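Local coordinates for plasmin and fibronectin-binding protein A (Streptococcus pneumoniae, PDB 4MR0) that acts as a fibronectin-dependent adhesin and invasin of the pneumococcal surface, and also binds human plasmin, plasminogen and serum albumin, at residues Asn188-Val193 / Phe315-Asn320; Gly244-Gly249 / Val259-Ser264; Gly267-Ile272 / Ser283-Gln288; Pro309-Gly314 / Thr351-Leu356; Asp137-Ala142 / Thr170-Asn175. One frame throughout, in Å; residues are numbered along the deposited sequence.

Contact 1: residues Asn188-Val193 / Phe315-Asn320; sequences NHPSIV and FPYALN. With MN (manganese (II) ion), chain F.
Two aliphatic side chains of N188-V193, P190 and I192, meet the phenol ring of Y317, and no hydrogen bond crosses between the segments. The tighter of the two comes from I192: its CD1 lies 3.3 Å from Y317 OH and 3.4 Å from Y317 CZ, so the methyl presses on the hydroxyl-bearing end of the ring, the two side chains crossing at about a right angle. I192 reaches it because CG1 stands anti to the carbonyl carbon (chi1 -60°) and the chain runs on extended to CD1. P190 runs alongside Y317 in the opposite direction, with its CB 3.8 Å from Y317 CE1. Both approach the ring obliquely. Within its own segment Y317 CD2 sits over the centre of the F315 ring, 3.5 Å above its plane; a type I turn from F315 to A318 folds the two rings together.

I192 belongs to the short strand 191-192, paired in parallel with 243-252 on a coil of the beta-helix, while F315-N320 is part of the long loop between strands 306-308 and 329-337. The contact thus lies between this loop and an earlier coil.

The polar bonds all run within one segment or to residues outside the pair. Y317 OH is hydrogen-bonded to Q271. H189 ND1 donates to P190 O over 2.7 Å (N-H...O 157°), on a lone pair in the carbonyl plane and within 5° of the imidazole plane. That bond and the metal together fix the ring's rotation, with H189 NE2 2.3 Å from the manganese ion; three waters, E162 and T200 complete the six ligands.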
# COMPACT_ATOMS: atom_id res chain seq x y z
N ASN A 188 -14.57 -6.14 20.54
CA ASN A 188 -15.46 -5.54 19.54
C ASN A 188 -15.15 -4.06 19.39
O ASN A 188 -16.05 -3.23 19.20
CB ASN A 188 -16.92 -5.71 20.01
CG ASN A 188 -17.93 -5.39 18.93
OD1 ASN A 188 -19.02 -4.89 19.21
ND2 ASN A 188 -17.59 -5.70 17.68
N HIS A 189 -13.86 -3.72 19.43
CA HIS A 189 -13.43 -2.33 19.38
C HIS A 189 -12.09 -2.22 18.64
O HIS A 189 -11.23 -3.10 18.73
CB HIS A 189 -13.30 -1.86 20.83
CG HIS A 189 -13.05 -0.39 21.01
ND1 HIS A 189 -11.87 0.22 20.65
CD2 HIS A 189 -13.81 0.57 21.60
CE1 HIS A 189 -11.90 1.49 21.02
NE2 HIS A 189 -13.06 1.73 21.60
N PRO A 190 -11.90 -1.12 17.87
CA PRO A 190 -10.63 -0.99 17.16
C PRO A 190 -9.45 -0.79 18.10
O PRO A 190 -9.61 -0.33 19.23
CB PRO A 190 -10.87 0.21 16.25
CG PRO A 190 -11.90 1.02 16.99
CD PRO A 190 -12.84 -0.04 17.51
N SER A 191 -8.26 -1.16 17.64
CA SER A 191 -7.04 -1.01 18.42
C SER A 191 -6.09 -0.19 17.56
O SER A 191 -5.06 -0.67 17.10
CB SER A 191 -6.44 -2.37 18.75
OG SER A 191 -5.30 -2.25 19.59
N ILE A 192 -6.48 1.06 17.32
CA ILE A 192 -5.71 2.01 16.51
C ILE A 192 -5.40 3.17 17.45
O ILE A 192 -6.30 3.74 18.06
CB ILE A 192 -6.56 2.48 15.32
CG1 ILE A 192 -6.94 1.26 14.46
CG2 ILE A 192 -5.79 3.53 14.50
CD1 ILE A 192 -7.92 1.57 13.32
N VAL A 193 -4.12 3.50 17.56
CA VAL A 193 -3.65 4.55 18.47
C VAL A 193 -4.14 5.98 18.26
O VAL A 193 -4.57 6.63 19.21
CB VAL A 193 -2.10 4.56 18.51
CG1 VAL A 193 -1.62 5.54 19.58
CG2 VAL A 193 -1.59 3.17 18.82
N PHE A 315 -14.10 2.36 6.42
CA PHE A 315 -13.70 3.23 7.53
C PHE A 315 -14.83 3.21 8.56
O PHE A 315 -15.57 4.18 8.72
CB PHE A 315 -13.46 4.65 6.99
CG PHE A 315 -12.52 5.47 7.83
CD1 PHE A 315 -11.14 5.26 7.77
CD2 PHE A 315 -13.02 6.45 8.68
CE1 PHE A 315 -10.27 6.01 8.56
CE2 PHE A 315 -12.16 7.21 9.47
CZ PHE A 315 -10.78 6.99 9.41
N PRO A 316 -14.98 2.08 9.27
CA PRO A 316 -16.02 1.87 10.29
C PRO A 316 -15.92 2.70 11.57
O PRO A 316 -16.72 2.52 12.48
CB PRO A 316 -15.91 0.37 10.56
CG PRO A 316 -14.44 0.12 10.42
CD PRO A 316 -14.09 0.91 9.17
N TYR A 317 -14.96 3.62 11.61
CA TYR A 317 -14.75 4.46 12.79
C TYR A 317 -15.65 5.68 12.83
O TYR A 317 -15.72 6.36 13.85
CB TYR A 317 -13.29 4.88 12.84
CG TYR A 317 -12.37 3.76 12.42
CD1 TYR A 317 -12.28 2.60 13.19
CD2 TYR A 317 -11.68 3.81 11.21
CE1 TYR A 317 -11.53 1.51 12.75
CE2 TYR A 317 -10.93 2.73 10.77
CZ TYR A 317 -10.86 1.58 11.54
OH TYR A 317 -10.15 0.49 11.10
N ALA A 318 -16.32 5.97 11.72
CA ALA A 318 -17.20 7.12 11.64
C ALA A 318 -18.44 6.81 10.81
O ALA A 318 -18.54 5.74 10.20
CB ALA A 318 -16.45 8.31 11.04
N LEU A 319 -19.38 7.75 10.78
CA LEU A 319 -20.61 7.60 10.03
C LEU A 319 -20.51 8.03 8.56
O LEU A 319 -21.37 7.68 7.76
CB LEU A 319 -21.75 8.39 10.69
CG LEU A 319 -22.28 7.87 12.02
CD1 LEU A 319 -23.36 8.82 12.51
CD2 LEU A 319 -22.82 6.45 11.86
N ASN A 320 -19.47 8.80 8.23
CA ASN A 320 -19.29 9.27 6.85
C ASN A 320 -19.43 8.11 5.88
O ASN A 320 -18.71 7.13 5.97
CB ASN A 320 -17.91 9.92 6.69
CG ASN A 320 -17.69 11.07 7.64
OD1 ASN A 320 -17.34 12.18 7.23
ND2 ASN A 320 -17.89 10.82 8.93
MN MN F . -13.80 3.37 23.07
O HOH W 1 -14.76 1.78 24.57
O HOH W 2 -14.57 5.11 24.31
O HOH W 3 -12.73 5.14 21.88

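Contact 2: residues Gly244-Gly249 / Val259-Ser264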
# COMPACT_ATOMS: atom_id res chain seq x y z
N GLY A 244 -3.46 -0.98 14.66
CA GLY A 244 -2.90 -0.03 13.71
C GLY A 244 -2.43 1.21 14.45
O GLY A 244 -2.55 1.29 15.68
N ALA A 245 -1.91 2.19 13.72
CA ALA A 245 -1.41 3.42 14.35
C ALA A 245 -2.25 4.66 14.07
O ALA A 245 -2.54 5.44 14.98
CB ALA A 245 0.04 3.68 13.93
N PHE A 246 -2.64 4.84 12.81
CA PHE A 246 -3.40 6.02 12.41
C PHE A 246 -4.66 5.74 11.61
O PHE A 246 -4.66 4.89 10.72
CB PHE A 246 -2.53 6.96 11.56
CG PHE A 246 -1.44 7.66 12.33
CD1 PHE A 246 -1.71 8.86 12.99
CD2 PHE A 246 -0.14 7.15 12.35
CE1 PHE A 246 -0.69 9.54 13.67
CE2 PHE A 246 0.87 7.83 13.02
CZ PHE A 246 0.60 9.02 13.68
N ALA A 247 -5.73 6.46 11.93
CA ALA A 247 -6.99 6.37 11.19
C ALA A 247 -7.25 7.84 10.83
O ALA A 247 -7.75 8.61 11.64
CB ALA A 247 -8.11 5.83 12.05
N ILE A 248 -6.85 8.21 9.62
CA ILE A 248 -6.99 9.57 9.12
C ILE A 248 -8.20 9.66 8.20
O ILE A 248 -8.19 9.13 7.09
CB ILE A 248 -5.71 9.96 8.34
CG1 ILE A 248 -4.49 9.83 9.27
CG2 ILE A 248 -5.82 11.39 7.82
CD1 ILE A 248 -3.18 9.88 8.55
N GLY A 249 -9.25 10.33 8.66
CA GLY A 249 -10.44 10.45 7.84
C GLY A 249 -10.96 11.87 7.72
O GLY A 249 -10.97 12.62 8.70
N VAL A 259 8.88 8.15 11.38
CA VAL A 259 8.27 7.35 12.42
C VAL A 259 8.54 5.88 12.15
O VAL A 259 8.50 5.43 11.01
CB VAL A 259 6.74 7.54 12.48
CG1 VAL A 259 6.17 6.68 13.61
CG2 VAL A 259 6.39 9.01 12.68
N THR A 260 8.83 5.12 13.21
CA THR A 260 9.07 3.69 13.07
C THR A 260 7.81 2.99 13.57
O THR A 260 7.48 3.08 14.75
CB THR A 260 10.29 3.25 13.91
OG1 THR A 260 11.46 3.89 13.43
CG2 THR A 260 10.48 1.73 13.82
N PHE A 261 7.10 2.31 12.67
CA PHE A 261 5.88 1.58 13.03
C PHE A 261 6.20 0.11 13.22
O PHE A 261 6.70 -0.54 12.30
CB PHE A 261 4.84 1.72 11.93
CG PHE A 261 4.45 3.13 11.63
CD1 PHE A 261 5.24 3.93 10.80
CD2 PHE A 261 3.26 3.66 12.15
CE1 PHE A 261 4.85 5.23 10.50
CE2 PHE A 261 2.87 4.95 11.85
CZ PHE A 261 3.67 5.74 11.02
N LYS A 262 5.88 -0.43 14.39
CA LYS A 262 6.18 -1.83 14.66
C LYS A 262 5.03 -2.76 15.00
O LYS A 262 4.10 -2.39 15.72
CB LYS A 262 7.17 -1.93 15.82
CG LYS A 262 8.51 -1.25 15.62
CD LYS A 262 9.39 -1.51 16.84
CE LYS A 262 10.75 -0.85 16.72
NZ LYS A 262 11.62 -1.18 17.89
N ASP A 263 5.13 -3.97 14.49
CA ASP A 263 4.21 -5.06 14.77
C ASP A 263 2.71 -4.84 14.77
O ASP A 263 2.06 -4.88 15.82
CB ASP A 263 4.63 -5.68 16.11
CG ASP A 263 6.11 -5.97 16.17
OD1 ASP A 263 6.60 -6.66 15.25
OD2 ASP A 263 6.79 -5.51 17.11
N SER A 264 2.16 -4.63 13.59
CA SER A 264 0.73 -4.45 13.43
C SER A 264 0.11 -5.84 13.59
O SER A 264 0.65 -6.82 13.08
CB SER A 264 0.45 -3.91 12.03
OG SER A 264 -0.93 -3.98 11.73
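F261, the residue whose ring reaches A245 and F246, is held by two short backbone bonds to the next coil, both probable hydrogen bonds: F261 N pairs with R284 O, and F261 O with L286 N. Between the two segments themselves there is no hydrogen bond; carbon meets carbon. The methyl of A245 touches the rim of the F261 ring near its plane, A245 CB being 3.7 Å from F261 CD2 and equally far from CE2. F246 comes to the same stretch of rim, its CE2 3.7 Å from F261 CE2. Since each atom lies near the plane of the other ring, the phenyls meet edge against edge, which excludes a face-to-face or T-shaped stack. In both, CG stands anti to the carbonyl carbon (chi1 -71° in F246, -59° in F261), which sends both side chains inward from different strands; the side chains, not the ring planes, cross at about a right angle. The two faces of F261 are used otherwise: V259 CG1 lies 3.6 Å above one, offset toward the rim, and F285 stacks on the opposite one. I221 and I256 pack around the pair. Aromatic rings converging from separate strands, 243-252 and 260-265, are a common feature of the interior of parallel beta-helices, the fold of the pectate-lyase-like family.

Contact 3: residues Gly267-Ile272 / Ser283-Gln288; sequences GHAIQI and SRFLGQ. With MN (manganese (II) ion), chain G.
F285 carries the apolar half of this contact, meeting A269 and I270 with one side of its rim. Its CB leaves strand 278-289 toward G267-I272, and with CG anti to the carbonyl carbon (chi1 -64°) the ring is directed across the interior of the coil. The first ring atom to touch is CD2, 3.8 Å from A269 CB. Next along the rim, F285 CE2 stands 4.0 Å from A269 CB and 3.8 Å from I270 CD1. At the tip, F285 CZ is again 3.8 Å from I270 CD1. Both methyls lie near the ring plane, so they bear on the edge, and I270 crosses F285 at about a right angle.

Q271, beside I270, turns the other way and offers OE1 to a manganese ion at 2.3 Å, a site completed by Q306, E308 and G314; the metal probably restrains the rotation of its amide and polarises its C=O.

The polar half lies at Q288. Its extended chain brings NE2 to 2.9 Å from G267 O, but the N-H...O angle of 117° makes this a weak hydrogen bond; Q288 OE1 has a firmer partner in the backbone N of V346. With that weak bond as the polar link, the contact rests chiefly on carbon meeting carbon around F285.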
# COMPACT_ATOMS: atom_id res chain seq x y z
N GLY A 267 -3.26 -5.85 10.66
CA GLY A 267 -4.01 -4.64 10.39
C GLY A 267 -3.31 -3.61 9.53
O GLY A 267 -2.26 -3.86 8.94
N HIS A 268 -3.92 -2.42 9.47
CA HIS A 268 -3.40 -1.30 8.71
C HIS A 268 -2.65 -0.37 9.65
O HIS A 268 -3.23 0.11 10.62
CB HIS A 268 -4.55 -0.50 8.09
CG HIS A 268 -5.51 -1.32 7.30
ND1 HIS A 268 -5.17 -1.95 6.12
CD2 HIS A 268 -6.82 -1.59 7.50
CE1 HIS A 268 -6.23 -2.56 5.63
NE2 HIS A 268 -7.25 -2.36 6.45
N ALA A 269 -1.38 -0.12 9.38
CA ALA A 269 -0.62 0.78 10.23
C ALA A 269 -1.24 2.16 10.05
O ALA A 269 -1.37 2.93 11.00
CB ALA A 269 0.84 0.81 9.80
N ILE A 270 -1.66 2.46 8.82
CA ILE A 270 -2.26 3.74 8.51
C ILE A 270 -3.40 3.60 7.51
O ILE A 270 -3.30 2.87 6.53
CB ILE A 270 -1.22 4.70 7.87
CG1 ILE A 270 -0.07 4.97 8.84
CG2 ILE A 270 -1.90 6.01 7.46
CD1 ILE A 270 1.09 5.75 8.23
N GLN A 271 -4.50 4.29 7.78
CA GLN A 271 -5.65 4.31 6.87
C GLN A 271 -5.90 5.78 6.56
O GLN A 271 -6.07 6.59 7.46
CB GLN A 271 -6.90 3.70 7.50
CG GLN A 271 -6.84 2.20 7.69
CD GLN A 271 -8.07 1.65 8.39
OE1 GLN A 271 -9.13 1.52 7.79
NE2 GLN A 271 -7.93 1.34 9.68
N ILE A 272 -5.91 6.10 5.27
CA ILE A 272 -6.14 7.46 4.81
C ILE A 272 -7.40 7.38 3.99
O ILE A 272 -7.40 6.81 2.89
CB ILE A 272 -4.95 7.93 3.92
CG1 ILE A 272 -3.66 7.88 4.73
CG2 ILE A 272 -5.21 9.34 3.39
CD1 ILE A 272 -2.39 8.04 3.88
N SER A 283 9.73 7.10 6.83
CA SER A 283 9.31 6.24 7.92
C SER A 283 9.65 4.78 7.64
O SER A 283 10.03 4.42 6.52
CB SER A 283 7.80 6.38 8.15
OG SER A 283 7.49 7.70 8.57
N ARG A 284 9.48 3.96 8.67
CA ARG A 284 9.77 2.53 8.59
C ARG A 284 8.58 1.73 9.11
O ARG A 284 8.08 2.00 10.21
CB ARG A 284 11.01 2.21 9.42
CG ARG A 284 12.28 2.89 8.92
CD ARG A 284 13.21 3.24 10.08
NE ARG A 284 12.65 4.31 10.91
CZ ARG A 284 12.54 5.59 10.54
NH1 ARG A 284 12.95 5.97 9.33
NH2 ARG A 284 12.02 6.48 11.37
N PHE A 285 8.14 0.77 8.32
CA PHE A 285 7.02 -0.08 8.69
C PHE A 285 7.58 -1.48 8.88
O PHE A 285 7.79 -2.22 7.92
CB PHE A 285 5.95 -0.03 7.59
CG PHE A 285 5.35 1.33 7.42
CD1 PHE A 285 6.05 2.34 6.75
CD2 PHE A 285 4.13 1.64 8.00
CE1 PHE A 285 5.54 3.63 6.67
CE2 PHE A 285 3.61 2.93 7.92
CZ PHE A 285 4.32 3.93 7.26
N LEU A 286 7.80 -1.82 10.14
CA LEU A 286 8.41 -3.09 10.50
C LEU A 286 7.52 -4.14 11.15
O LEU A 286 7.13 -4.01 12.31
CB LEU A 286 9.60 -2.82 11.42
CG LEU A 286 10.55 -1.70 10.98
CD1 LEU A 286 11.64 -1.52 12.03
CD2 LEU A 286 11.16 -2.03 9.62
N GLY A 287 7.21 -5.19 10.39
CA GLY A 287 6.43 -6.29 10.91
C GLY A 287 4.93 -6.23 11.00
O GLY A 287 4.33 -5.23 11.42
N GLN A 288 4.32 -7.34 10.59
CA GLN A 288 2.88 -7.50 10.63
C GLN A 288 2.64 -8.93 11.11
O GLN A 288 3.08 -9.89 10.48
CB GLN A 288 2.26 -7.30 9.25
CG GLN A 288 0.77 -7.50 9.22
CD GLN A 288 0.15 -7.05 7.92
OE1 GLN A 288 0.57 -7.49 6.84
NE2 GLN A 288 -0.84 -6.17 8.00
MN MN G . -9.97 1.04 5.69

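Contact 4: residues Pro309-Gly314 / Thr351-Leu356; sequences PLTRKG and THYQTL. With MN (manganese (II) ion), chain G.
Y353 lies against K313 and T311, joining two long loops that leave the parallel beta-helix on either side of strand 329-337 in the sequence. At the start of T351-L356, T351 points toward the other loop and packs on Q306 and E308. H352 follows, with ND1 hydrogen-bonded to E303. Y353 then makes the contact. With chi1 at 176°, CG opposite the backbone N, the Y353 ring reaches the lysine chain. K313 CG rides over one ring face, offset toward the rim, 3.7 Å from Y353 CZ and 4.1 Å from the ring centroid: a CH-pi contact. The lysine chain bends at chi2 (69°) and chi4, folding NZ back over the same ring to 4.5 Å from the Y353 centroid, an off-centre cation-pi interaction at the exposed K313. T311 addresses the edge instead, its OG1 4.0 Å from Y353 CE2 near the ring plane. Beyond Y353, Q354 turns away to bond T382 and D426. The first loop is itself braced by an ST motif: G314 N donates to T311 OG1 over 3.2 Å, nearly straight at 167°, and G314 O binds manganese at 2.2 Å.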
# COMPACT_ATOMS: atom_id res chain seq x y z
N PRO A 309 -11.45 5.56 -0.30
CA PRO A 309 -12.49 6.60 -0.26
C PRO A 309 -13.13 6.45 1.12
O PRO A 309 -12.92 5.43 1.79
CB PRO A 309 -13.42 6.21 -1.41
CG PRO A 309 -13.25 4.72 -1.52
CD PRO A 309 -11.75 4.55 -1.33
N LEU A 310 -13.90 7.44 1.55
CA LEU A 310 -14.50 7.39 2.87
C LEU A 310 -15.90 6.77 2.92
O LEU A 310 -16.90 7.42 2.58
CB LEU A 310 -14.52 8.81 3.46
CG LEU A 310 -14.93 9.03 4.91
CD1 LEU A 310 -14.05 8.22 5.85
CD2 LEU A 310 -14.81 10.53 5.23
N THR A 311 -15.96 5.51 3.33
CA THR A 311 -17.22 4.77 3.46
C THR A 311 -17.19 4.04 4.79
O THR A 311 -16.13 3.82 5.36
CB THR A 311 -17.41 3.72 2.33
OG1 THR A 311 -16.46 2.66 2.49
CG2 THR A 311 -17.23 4.37 0.96
N ARG A 312 -18.36 3.65 5.30
CA ARG A 312 -18.41 2.95 6.57
C ARG A 312 -17.79 1.56 6.44
O ARG A 312 -17.19 1.04 7.39
CB ARG A 312 -19.87 2.88 7.06
CG ARG A 312 -20.43 4.26 7.38
CD ARG A 312 -21.90 4.22 7.77
NE ARG A 312 -22.13 3.56 9.05
CZ ARG A 312 -23.32 3.46 9.63
NH1 ARG A 312 -24.39 3.98 9.04
NH2 ARG A 312 -23.45 2.83 10.80
N LYS A 313 -17.91 0.97 5.25
CA LYS A 313 -17.35 -0.36 4.99
C LYS A 313 -15.82 -0.34 5.15
O LYS A 313 -15.25 -1.21 5.81
CB LYS A 313 -17.72 -0.80 3.57
CG LYS A 313 -17.11 -2.14 3.15
CD LYS A 313 -17.70 -3.30 3.93
CE LYS A 313 -16.99 -4.61 3.60
NZ LYS A 313 -16.98 -4.90 2.13
N GLY A 314 -15.16 0.64 4.54
CA GLY A 314 -13.72 0.72 4.65
C GLY A 314 -13.22 1.57 5.81
O GLY A 314 -12.04 1.51 6.17
N THR A 351 -5.24 -0.58 -1.74
CA THR A 351 -6.60 -0.75 -1.26
C THR A 351 -7.22 -1.88 -2.06
O THR A 351 -6.68 -2.31 -3.08
CB THR A 351 -7.43 0.55 -1.38
OG1 THR A 351 -8.61 0.42 -0.58
CG2 THR A 351 -7.81 0.84 -2.82
N HIS A 352 -8.36 -2.38 -1.59
CA HIS A 352 -9.00 -3.53 -2.23
C HIS A 352 -10.51 -3.40 -2.35
O HIS A 352 -11.20 -4.41 -2.41
CB HIS A 352 -8.71 -4.74 -1.37
CG HIS A 352 -9.11 -4.54 0.06
ND1 HIS A 352 -8.29 -3.92 0.98
CD2 HIS A 352 -10.27 -4.79 0.71
CE1 HIS A 352 -8.92 -3.80 2.13
NE2 HIS A 352 -10.13 -4.32 2.00
N TYR A 353 -11.02 -2.18 -2.41
CA TYR A 353 -12.46 -2.00 -2.47
C TYR A 353 -12.91 -0.74 -3.19
O TYR A 353 -12.29 0.31 -3.06
CB TYR A 353 -13.00 -2.00 -1.03
CG TYR A 353 -14.48 -1.74 -0.87
CD1 TYR A 353 -15.42 -2.71 -1.20
CD2 TYR A 353 -14.93 -0.53 -0.35
CE1 TYR A 353 -16.79 -2.48 -1.01
CE2 TYR A 353 -16.30 -0.29 -0.15
CZ TYR A 353 -17.21 -1.27 -0.49
OH TYR A 353 -18.56 -1.04 -0.28
N GLN A 354 -14.00 -0.87 -3.94
CA GLN A 354 -14.58 0.25 -4.67
C GLN A 354 -15.99 -0.15 -5.12
O GLN A 354 -16.27 -1.33 -5.29
CB GLN A 354 -13.73 0.63 -5.89
CG GLN A 354 -13.77 -0.36 -7.05
CD GLN A 354 -13.08 0.17 -8.30
OE1 GLN A 354 -12.10 -0.41 -8.78
NE2 GLN A 354 -13.58 1.28 -8.83
N THR A 355 -16.86 0.84 -5.28
CA THR A 355 -18.23 0.60 -5.74
C THR A 355 -18.64 1.79 -6.60
O THR A 355 -17.91 2.77 -6.70
CB THR A 355 -19.23 0.52 -4.57
OG1 THR A 355 -19.38 1.82 -4.00
CG2 THR A 355 -18.76 -0.45 -3.50
N LEU A 356 -19.82 1.70 -7.21
CA LEU A 356 -20.30 2.80 -8.04
C LEU A 356 -20.44 4.06 -7.19
O LEU A 356 -20.45 5.18 -7.72
CB LEU A 356 -21.66 2.46 -8.65
CG LEU A 356 -21.71 1.37 -9.72
CD1 LEU A 356 -23.17 1.11 -10.10
CD2 LEU A 356 -20.90 1.79 -10.94
MN MN G . -9.97 1.04 5.69

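Contact 5: residues Asp137-Ala142 / Thr170-Asn175; sequences DAIDAA and THLELN
I139 and A142 of helix 132-143 pack on T170 and L172 of strand 170-174, near the N-terminal end of a pectate-lyase-like beta-helix; the placement is consistent with the helix that caps this end in such folds. The axes of the two short segments pass 8.6 Å apart, and their directions differ by 138°, so the helix runs obliquely and broadly antiparallel to the strand.

The tightly packed part is the buried cluster of these four residues, and it centres on T170, whose CG2 lies 3.8 Å from I139 O and 4.1 Å from I139 CG2. With chi1 at 60°, OG1 sits between the backbone N and the carbonyl carbon, and CG2, anti to the carbonyl carbon, is the branch that meets the helix. T170 OG1 bonds to K167 O, while the methyl makes the apolar contact. Further along the strand L172 brings CD2 nearer the helix than the direction of its CB would suggest; I139 crosses both T170 and L172 at about a right angle. No hydrogen bond links the segments.

The other helix side is looser. D137, D140 and A141 are partly exposed and take no part in the contact, and D140 OD1 forms a salt bridge with K167 instead. On the strand, H171 turns away from the helix and E173 is exposed. Back in the buried cluster, A142 CB lies 4.2 Å from T170 CG2, and I139 CD1 the same distance from L172 CD2.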
# COMPACT_ATOMS: atom_id res chain seq x y z
N ASP A 137 -4.80 15.74 26.82
CA ASP A 137 -4.88 17.09 27.38
C ASP A 137 -3.84 18.00 26.72
O ASP A 137 -4.09 19.18 26.51
CB ASP A 137 -4.65 17.06 28.90
CG ASP A 137 -5.71 16.26 29.64
OD1 ASP A 137 -6.87 16.24 29.18
OD2 ASP A 137 -5.39 15.67 30.69
N ALA A 138 -2.68 17.44 26.40
CA ALA A 138 -1.63 18.21 25.76
C ALA A 138 -2.12 18.64 24.38
O ALA A 138 -2.01 19.81 24.01
CB ALA A 138 -0.36 17.37 25.63
N ILE A 139 -2.66 17.68 23.64
CA ILE A 139 -3.17 17.95 22.30
C ILE A 139 -4.30 18.98 22.35
O ILE A 139 -4.32 19.92 21.57
CB ILE A 139 -3.68 16.65 21.64
CG1 ILE A 139 -2.50 15.72 21.35
CG2 ILE A 139 -4.42 16.98 20.35
CD1 ILE A 139 -2.91 14.35 20.85
N ASP A 140 -5.24 18.79 23.27
CA ASP A 140 -6.37 19.70 23.41
C ASP A 140 -5.92 21.14 23.67
O ASP A 140 -6.48 22.08 23.11
CB ASP A 140 -7.30 19.24 24.53
CG ASP A 140 -8.06 17.98 24.16
OD1 ASP A 140 -7.96 17.55 22.99
OD2 ASP A 140 -8.76 17.42 25.04
N ALA A 141 -4.91 21.31 24.52
CA ALA A 141 -4.40 22.64 24.82
C ALA A 141 -3.73 23.23 23.59
O ALA A 141 -3.88 24.42 23.29
CB ALA A 141 -3.42 22.57 25.98
N ALA A 142 -2.98 22.40 22.88
CA ALA A 142 -2.27 22.84 21.68
C ALA A 142 -3.27 23.30 20.62
O ALA A 142 -3.04 24.29 19.92
CB ALA A 142 -1.40 21.72 21.14
N THR A 170 -2.45 20.96 15.20
CA THR A 170 -1.59 20.44 16.26
C THR A 170 -0.41 19.76 15.58
O THR A 170 -0.56 19.16 14.52
CB THR A 170 -2.33 19.42 17.17
OG1 THR A 170 -2.78 18.31 16.40
CG2 THR A 170 -3.52 20.08 17.86
N HIS A 171 0.76 19.86 16.20
CA HIS A 171 1.97 19.28 15.63
C HIS A 171 2.78 18.56 16.69
O HIS A 171 3.37 19.18 17.57
CB HIS A 171 2.80 20.39 14.98
CG HIS A 171 2.00 21.30 14.11
ND1 HIS A 171 1.42 22.46 14.58
CD2 HIS A 171 1.58 21.17 12.83
CE1 HIS A 171 0.67 23.00 13.63
NE2 HIS A 171 0.76 22.23 12.56
N LEU A 172 2.78 17.23 16.61
CA LEU A 172 3.48 16.39 17.57
C LEU A 172 4.88 16.03 17.09
O LEU A 172 5.08 15.66 15.93
CB LEU A 172 2.68 15.11 17.84
CG LEU A 172 1.45 15.22 18.76
CD1 LEU A 172 0.52 16.31 18.25
CD2 LEU A 172 0.73 13.87 18.82
N GLU A 173 5.83 16.16 18.00
CA GLU A 173 7.23 15.84 17.73
C GLU A 173 7.67 14.91 18.85
O GLU A 173 7.53 15.24 20.03
CB GLU A 173 8.09 17.10 17.75
CG GLU A 173 9.53 16.87 17.31
CD GLU A 173 10.44 18.06 17.62
OE1 GLU A 173 9.92 19.18 17.81
OE2 GLU A 173 11.67 17.86 17.68
N LEU A 174 8.18 13.74 18.49
CA LEU A 174 8.63 12.78 19.49
C LEU A 174 10.12 12.56 19.42
O LEU A 174 10.70 12.52 18.33
CB LEU A 174 7.92 11.43 19.32
CG LEU A 174 6.39 11.46 19.45
CD1 LEU A 174 5.76 11.92 18.13
CD2 LEU A 174 5.89 10.07 19.84
N ASN A 175 10.73 12.43 20.59
CA ASN A 175 12.15 12.18 20.69
C ASN A 175 12.44 10.87 19.98
O ASN A 175 11.57 10.00 19.86
CB ASN A 175 12.54 12.10 22.17
CG ASN A 175 14.03 11.85 22.38
OD1 ASN A 175 14.51 10.72 22.29
ND2 ASN A 175 14.76 12.93 22.64

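In the fold
All five contacts belong to one beta-helix, the beta-helical part of a longer cell-wall-anchored adhesin, and they pack its N-terminal half from end helix to loops. Contact 5 comes first along the chain, its centre about 31 Å from that of contact 4. Contacts 2 and 3 are successive coils, centres about 5 Å apart, their strands 243-252 and 270-273, and 260-265 and 278-289, being neighbours. Both are nested within the chain loop closed by contact 1, whose strand 191-192 adjoins 243-252. Contacts 1 and 4 alternate along the chain and meet through adjoining parts of one loop. Contacts 3 and 4 share a manganese ion, which joins a coil of the beta-helix to that loop.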